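Local coordinates for protein putative esterase (Sulfolobus solfataricus P2, PDB 2RAU) that probably acts as a lipase or esterase of the alpha/beta-hydrolase type and binds calcium ions, at residues K7-E12 with E23-M28. Sequence-based numbering, arbitrary orientation.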
ATOM      1  N   LYS A   7     -13.601  17.339   1.291  1.00 30.66           N
ATOM      2  CA  LYS A   7     -14.087  17.876   2.550  1.00 31.95           C
ATOM      3  C   LYS A   7     -13.187  17.409   3.681  1.00 30.70           C
ATOM      4  O   LYS A   7     -12.837  16.238   3.766  1.00 29.48           O
ATOM      5  CB  LYS A   7     -15.491  17.377   2.785  1.00 36.37           C
ATOM      6  CG  LYS A   7     -16.386  17.841   1.644  1.00 44.90           C
ATOM      7  CD  LYS A   7     -17.818  17.554   1.915  1.00 56.06           C
ATOM      8  CE  LYS A   7     -18.715  18.272   0.915  1.00 61.82           C
ATOM      9  NZ  LYS A   7     -20.121  17.797   1.162  1.00 60.16           N
ATOM     10  N   ILE A   8     -12.827  18.329   4.565  1.00 30.63           N
ATOM     11  CA  ILE A   8     -11.957  17.991   5.663  1.00 33.07           C
ATOM     12  C   ILE A   8     -12.745  17.166   6.654  1.00 35.23           C
ATOM     13  O   ILE A   8     -13.872  17.488   6.987  1.00 34.56           O
ATOM     14  CB  ILE A   8     -11.295  19.236   6.312  1.00 35.59           C
ATOM     15  CG1 ILE A   8     -10.220  18.833   7.329  1.00 39.33           C
ATOM     16  CG2 ILE A   8     -12.286  20.055   7.036  1.00 40.76           C
ATOM     17  CD1 ILE A   8      -8.823  18.818   6.806  1.00 36.96           C
ATOM     18  N   VAL A   9     -12.150  16.062   7.091  1.00 32.41           N
ATOM     19  CA  VAL A   9     -12.733  15.202   8.100  1.00 32.07           C
ATOM     20  C   VAL A   9     -11.898  15.099   9.391  1.00 33.12           C
ATOM     21  O   VAL A   9     -12.436  14.817  10.425  1.00 34.14           O
ATOM     22  CB  VAL A   9     -13.111  13.810   7.508  1.00 37.81           C
ATOM     23  CG1 VAL A   9     -14.139  13.994   6.402  1.00 38.38           C
ATOM     24  CG2 VAL A   9     -11.947  13.121   6.989  1.00 36.97           C
ATOM     25  N   LYS A  10     -10.596  15.343   9.330  1.00 30.57           N
ATOM     26  CA  LYS A  10      -9.746  15.398  10.500  1.00 29.64           C
ATOM     27  C   LYS A  10      -8.773  16.514  10.243  1.00 32.00           C
ATOM     28  O   LYS A  10      -8.076  16.494   9.253  1.00 29.56           O
ATOM     29  CB  LYS A  10      -8.998  14.093  10.717  1.00 32.45           C
ATOM     30  CG  LYS A  10      -8.352  14.037  12.042  1.00 37.36           C
ATOM     31  CD  LYS A  10      -8.263  12.631  12.574  1.00 47.79           C
ATOM     32  CE  LYS A  10      -7.046  11.939  12.116  1.00 52.20           C
ATOM     33  NZ  LYS A  10      -6.856  10.662  12.884  1.00 50.88           N
ATOM     34  N   ARG A  11      -8.698  17.462  11.170  1.00 33.20           N
ATOM     35  CA  ARG A  11      -7.832  18.610  11.026  1.00 34.91           C
ATOM     36  C   ARG A  11      -6.744  18.684  12.096  1.00 33.14           C
ATOM     37  O   ARG A  11      -7.021  18.651  13.263  1.00 31.00           O
ATOM     38  CB  ARG A  11      -8.683  19.862  11.116  1.00 34.90           C
ATOM     39  CG  ARG A  11      -7.962  21.144  10.632  1.00 41.79           C
ATOM     40  CD  ARG A  11      -8.814  22.410  10.986  1.00 49.70           C
ATOM     41  NE  ARG A  11     -10.244  22.052  11.037  1.00 70.27           N
ATOM     42  CZ  ARG A  11     -11.158  22.313  10.088  1.00 78.26           C
ATOM     43  NH1 ARG A  11     -10.854  23.019   8.985  1.00 78.27           N
ATOM     44  NH2 ARG A  11     -12.412  21.884  10.264  1.00 78.82           N
ATOM     45  N   GLU A  12      -5.499  18.761  11.678  1.00 31.17           N
ATOM     46  CA  GLU A  12      -4.377  18.964  12.568  1.00 32.98           C
ATOM     47  C   GLU A  12      -4.326  18.035  13.781  1.00 32.29           C
ATOM     48  O   GLU A  12      -4.123  18.466  14.926  1.00 33.03           O
ATOM     49  CB  GLU A  12      -4.381  20.429  13.005  1.00 35.99           C
ATOM     50  CG  GLU A  12      -4.162  21.360  11.846  1.00 41.92           C
ATOM     51  CD  GLU A  12      -2.720  21.348  11.403  1.00 56.21           C
ATOM     52  OE1 GLU A  12      -1.874  21.832  12.204  1.00 72.26           O
ATOM     53  OE2 GLU A  12      -2.424  20.861  10.279  1.00 57.51           O
ATOM     54  N   GLU A  23      -1.603  14.946  11.408  1.00 26.97           N
ATOM     55  CA  GLU A  23      -2.372  14.383  10.309  1.00 27.35           C
ATOM     56  C   GLU A  23      -3.589  15.238   9.948  1.00 27.67           C
ATOM     57  O   GLU A  23      -4.265  15.769  10.799  1.00 28.61           O
ATOM     58  CB  GLU A  23      -2.829  12.986  10.730  1.00 28.73           C
ATOM     59  CG  GLU A  23      -3.462  12.154   9.642  1.00 27.30           C
ATOM     60  CD  GLU A  23      -3.984  10.803  10.112  1.00 30.91           C
ATOM     61  OE1 GLU A  23      -4.256  10.614  11.333  1.00 32.72           O
ATOM     62  OE2 GLU A  23      -4.155   9.929   9.243  1.00 31.99           O
ATOM     63  N   ASN A  24      -3.831  15.362   8.643  1.00 29.40           N
ATOM     64  CA  ASN A  24      -5.042  15.927   8.097  1.00 27.44           C
ATOM     65  C   ASN A  24      -5.660  14.873   7.189  1.00 27.62           C
ATOM     66  O   ASN A  24      -4.949  14.135   6.535  1.00 26.94           O
ATOM     67  CB  ASN A  24      -4.742  17.221   7.358  1.00 26.70           C
ATOM     68  CG  ASN A  24      -4.411  18.350   8.328  1.00 31.24           C
ATOM     69  OD1 ASN A  24      -5.299  18.948   8.873  1.00 32.52           O
ATOM     70  ND2 ASN A  24      -3.125  18.543   8.631  1.00 36.92           N
ATOM     71  N   ILE A  25      -6.976  14.773   7.203  1.00 26.56           N
ATOM     72  CA  ILE A  25      -7.689  13.839   6.340  1.00 25.79           C
ATOM     73  C   ILE A  25      -8.858  14.576   5.647  1.00 25.84           C
ATOM     74  O   ILE A  25      -9.623  15.286   6.287  1.00 27.75           O
ATOM     75  CB  ILE A  25      -8.276  12.627   7.083  1.00 27.34           C
ATOM     76  CG1 ILE A  25      -7.224  11.929   7.959  1.00 28.07           C
ATOM     77  CG2 ILE A  25      -8.863  11.664   6.114  1.00 25.90           C
ATOM     78  CD1 ILE A  25      -7.773  10.803   8.805  1.00 27.52           C
ATOM     79  N   TRP A  26      -8.960  14.352   4.346  1.00 27.91           N
ATOM     80  CA  TRP A  26     -10.063  14.830   3.541  1.00 28.22           C
ATOM     81  C   TRP A  26     -10.689  13.661   2.861  1.00 27.51           C
ATOM     82  O   TRP A  26     -10.038  12.683   2.541  1.00 28.67           O
ATOM     83  CB  TRP A  26      -9.599  15.785   2.460  1.00 28.11           C
ATOM     84  CG  TRP A  26      -8.920  17.012   2.919  1.00 29.07           C
ATOM     85  CD1 TRP A  26      -9.474  18.237   3.078  1.00 32.02           C
ATOM     86  CD2 TRP A  26      -7.531  17.156   3.239  1.00 28.59           C
ATOM     87  NE1 TRP A  26      -8.524  19.140   3.459  1.00 32.67           N
ATOM     88  CE2 TRP A  26      -7.323  18.506   3.577  1.00 27.87           C
ATOM     89  CE3 TRP A  26      -6.444  16.290   3.231  1.00 31.24           C
ATOM     90  CZ2 TRP A  26      -6.095  19.004   3.929  1.00 31.19           C
ATOM     91  CZ3 TRP A  26      -5.215  16.792   3.574  1.00 28.67           C
ATOM     92  CH2 TRP A  26      -5.051  18.144   3.919  1.00 32.43           C
ATOM     93  N   LYS A  27     -11.957  13.830   2.557  1.00 27.64           N
ATOM     94  CA  LYS A  27     -12.766  12.816   1.903  1.00 27.25           C
ATOM     95  C   LYS A  27     -13.491  13.402   0.672  1.00 27.14           C
ATOM     96  O   LYS A  27     -13.918  14.579   0.681  1.00 27.78           O
ATOM     97  CB  LYS A  27     -13.799  12.420   2.925  1.00 28.68           C
ATOM     98  CG  LYS A  27     -14.666  11.333   2.585  1.00 40.11           C
ATOM     99  CD  LYS A  27     -15.683  11.132   3.741  1.00 42.37           C
ATOM    100  CE  LYS A  27     -15.429   9.903   4.467  1.00 46.35           C
ATOM    101  NZ  LYS A  27     -16.620   9.549   5.328  1.00 50.14           N
HETATM  102  N   MSE A  28     -13.633  12.589  -0.379  1.00 27.37           N
HETATM  103  CA  MSE A  28     -14.368  12.992  -1.565  1.00 26.57           C
HETATM  104  C   MSE A  28     -15.355  11.904  -1.977  1.00 27.38           C
HETATM  105  O   MSE A  28     -14.991  10.762  -2.141  1.00 25.63           O
HETATM  106  CB  MSE A  28     -13.446  13.223  -2.748  1.00 25.90           C
HETATM  107  CG  MSE A  28     -14.166  13.592  -4.065  1.00 29.57           C
HETATM  108 SE   MSE A  28     -12.891  13.928  -5.504  0.75 31.34          SE
HETATM  109  CE  MSE A  28     -12.505  15.765  -5.022  1.00 38.86           C
TER
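Ile25 stands across from two residues at once, Val9 and Lys10, the mark of a classic beta bulge, where the outer strand 7-11 pairs antiparallel with strand 21-29 at the margin of the main sheet of an alpha/beta-hydrolase fold. Ile25 O takes both amide hydrogens of the bulge from the same face of its carbonyl plane, Val9 N at 2.8 Å and Lys10 N, longer, at 3.2 Å. Val9 CG2 lies 3.5 Å from Ile25 CG2, and CG1 reaches the CB of Lys27. Further along this face, the Lys10 chain passes Ile25 CD1 with its CE and bends at chi3 (87°), and its NZ forms a salt bridge with Glu23 OE1, weak as a hydrogen bond; the other carboxylate oxygen of Glu23 bonds to His41 on strand 37-45. On the opposite face, Ile8 CD1 sits over the five-membered ring of Trp26 in a CH-pi contact, 3.7 Å from its centroid, while the indole also meets the ring of Phe136 from helix 123-141. At the corner by Glu12, the Asn24 side chain adds two bonds, and backbone pairing continues from Glu23 to Ala13. Asn24 OD1 accepts from Glu12 N at 2.8 Å, and ND2 donates to the Glu12 carboxylate. An alanine at Asn24 would probably leave Glu12 N without this acceptor and the Glu12 carboxylate without this donor, freer to turn. The Glu12 carboxylate and Asn24 amide planes lie 25° apart, and Glu12 OE2 accepts the N-H of Asn24 ND2 on its anti side at 2.9 Å.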